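Local structure of Alpha/beta hydrolase fold protein (Chitinophaga pinensis, 4PW0) at residues P147-R152 with N233-D238. The protein is an alpha/beta hydrolase fold protein that probably cleaves a substrate not yet identified, by way of a Ser-His-Asp triad. Sequence-based numbering, arbitrary orientation. Where two conformers were deposited one is given.
Sequences PDLIAR and NDEMMD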
loop_
_atom_site.group_PDB
_atom_site.type_symbol
_atom_site.label_atom_id
_atom_site.label_comp_id
_atom_site.label_asym_id
_atom_site.label_seq_id
_atom_site.Cartn_x
_atom_site.Cartn_y
_atom_site.Cartn_z
ATOM N N PRO A 147 13.069 -10.483 23.970
ATOM C CA PRO A 147 13.318 -10.120 25.375
ATOM C C PRO A 147 14.401 -9.061 25.566
ATOM O O PRO A 147 14.254 -8.208 26.442
ATOM C CB PRO A 147 13.699 -11.468 26.022
ATOM C CG PRO A 147 13.008 -12.491 25.188
ATOM C CD PRO A 147 13.167 -11.933 23.765
ATOM N N ASP A 148 15.470 -9.106 24.779
ATOM C CA ASP A 148 16.506 -8.077 24.878
ATOM C C ASP A 148 16.027 -6.728 24.382
ATOM O O ASP A 148 16.483 -5.696 24.897
ATOM C CB ASP A 148 17.792 -8.511 24.234
ATOM C CG ASP A 148 18.523 -9.575 25.071
ATOM O OD1 ASP A 148 18.469 -9.472 26.311
ATOM O OD2 ASP A 148 19.088 -10.523 24.518
ATOM N N LEU A 149 15.113 -6.698 23.405
ATOM C CA LEU A 149 14.556 -5.410 22.969
ATOM C C LEU A 149 13.789 -4.774 24.121
ATOM O O LEU A 149 13.906 -3.579 24.392
ATOM C CB LEU A 149 13.666 -5.630 21.760
ATOM C CG LEU A 149 13.040 -4.373 21.194
ATOM C CD1 LEU A 149 14.052 -3.469 20.542
ATOM C CD2 LEU A 149 11.896 -4.760 20.263
ATOM N N ILE A 150 13.025 -5.602 24.810
ATOM C CA ILE A 150 12.242 -5.112 25.937
ATOM C C ILE A 150 13.183 -4.717 27.094
ATOM O O ILE A 150 12.948 -3.700 27.736
ATOM C CB ILE A 150 11.191 -6.156 26.363
ATOM C CG1 ILE A 150 10.203 -6.382 25.183
ATOM C CG2 ILE A 150 10.493 -5.748 27.677
ATOM C CD1 ILE A 150 9.624 -5.137 24.543
ATOM N N ALA A 151 14.257 -5.461 27.315
ATOM C CA ALA A 151 15.250 -5.082 28.362
ATOM C C ALA A 151 15.832 -3.688 28.065
ATOM O O ALA A 151 16.058 -2.915 28.987
ATOM C CB ALA A 151 16.333 -6.118 28.475
ATOM N N ARG A 152 16.034 -3.323 26.789
ATOM C CA ARG A 152 16.507 -1.981 26.418
ATOM C C ARG A 152 15.417 -0.933 26.644
ATOM O O ARG A 152 15.660 0.154 27.203
ATOM C CB ARG A 152 16.970 -1.934 24.953
ATOM C CG ARG A 152 18.197 -2.730 24.599
ATOM C CD ARG A 152 18.372 -2.751 23.068
ATOM N NE ARG A 152 18.603 -1.453 22.422
ATOM C CZ ARG A 152 18.359 -1.183 21.123
ATOM N NH1 ARG A 152 17.817 -2.101 20.286
ATOM N NH2 ARG A 152 18.628 0.029 20.651
ATOM N N ASN A 233 10.940 0.667 8.950
ATOM C CA ASN A 233 11.896 -0.012 9.827
ATOM C C ASN A 233 11.314 -0.365 11.187
ATOM O O ASN A 233 11.515 0.327 12.178
ATOM C CB ASN A 233 13.161 0.807 9.987
ATOM C CG ASN A 233 14.176 0.113 10.819
ATOM O OD1 ASN A 233 14.220 -1.124 10.954
ATOM N ND2 ASN A 233 15.025 0.957 11.440
ATOM N N ASP A 234 10.596 -1.487 11.227
ATOM C CA ASP A 234 10.059 -2.040 12.464
ATOM C C ASP A 234 11.179 -2.924 13.064
ATOM O O ASP A 234 11.473 -4.006 12.575
ATOM C CB ASP A 234 8.789 -2.846 12.208
ATOM C CG ASP A 234 8.215 -3.468 13.443
ATOM O OD1 ASP A 234 8.929 -3.650 14.435
ATOM O OD2 ASP A 234 6.984 -3.810 13.411
ATOM N N GLU A 235 11.845 -2.390 14.094
ATOM C CA GLU A 235 12.934 -3.094 14.789
ATOM C C GLU A 235 12.502 -4.391 15.481
ATOM O O GLU A 235 13.284 -5.347 15.616
ATOM C CB GLU A 235 13.580 -2.161 15.853
ATOM C CG GLU A 235 14.757 -2.795 16.585
ATOM C CD GLU A 235 15.608 -1.889 17.481
ATOM O OE1 GLU A 235 15.180 -0.795 17.924
ATOM O OE2 GLU A 235 16.765 -2.329 17.757
HETATM N N MSE A 236 11.269 -4.405 15.995
HETATM C CA MSE A 236 10.762 -5.544 16.735
HETATM C C MSE A 236 10.486 -6.737 15.829
HETATM O O MSE A 236 10.750 -7.878 16.201
HETATM C CB MSE A 236 9.470 -5.091 17.451
HETATM C CG MSE A 236 8.836 -6.195 18.281
HETATM SE SE MSE A 236 7.118 -5.644 19.030
HETATM C CE MSE A 236 7.757 -4.181 20.124
HETATM N N MSE A 237 9.878 -6.454 14.662
HETATM C CA MSE A 237 9.323 -7.495 13.809
HETATM C C MSE A 237 10.103 -7.712 12.518
HETATM O O MSE A 237 9.868 -8.744 11.874
HETATM C CB MSE A 237 7.904 -7.116 13.411
HETATM C CG MSE A 237 6.936 -6.961 14.576
HETATM SE SE MSE A 237 6.574 -8.690 15.425
HETATM C CE MSE A 237 5.308 -8.063 16.748
ATOM N N ASP A 238 10.953 -6.744 12.146
ATOM C CA ASP A 238 11.714 -6.642 10.861
ATOM C C ASP A 238 10.697 -6.333 9.735
ATOM O O ASP A 238 9.860 -7.176 9.401
ATOM C CB ASP A 238 12.546 -7.910 10.575
ATOM C CG ASP A 238 13.474 -7.753 9.379
ATOM O OD1 ASP A 238 13.288 -6.843 8.550
ATOM O OD2 ASP A 238 14.462 -8.534 9.319
#
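L149 lays its forked end over the turn at E235 and M236, joining helix 146-154 of the cap to the loop after strand 226-231 that probably carries the catalytic acid of this alpha/beta hydrolase fold. CG lies anti to the backbone N (chi1 -179°), which carries both methyls out to the loop: CD2 rests 3.7 Å from CB of selenomethionine M236, whose chain crosses that of L149 at about a right angle, while CD1 lies 3.8 Å from CD of E235, against the carboxylate end. One helical turn on, R152 closes the outer, exposed side. R152 and E235 each have two conformers; in those described here, the arginine chain, bent at chi3 (63°), brings NH1 to E235 OE2 at 2.7 Å in a salt bridge. The oxygen sits at the guanidinium edge, nearly in its plane; the two planar groups are 67° apart, and R152 NH2 stays 4.2 Å from E235 OE2. F164 of helix 158-166 touches L149, R152 and E235 together, and the M236 side chain touches H262. D234 OD2 hydrogen-bonds H262 ND1 and also Q230 NE2, consistent with a charge relay to S110, which selenomethionine M237 touches. The other carboxylate oxygen braces the turn as an Asx motif, D234 OD1 accepting from M237 N at 3.0 Å, with the N-H arriving from above the carboxylate plane.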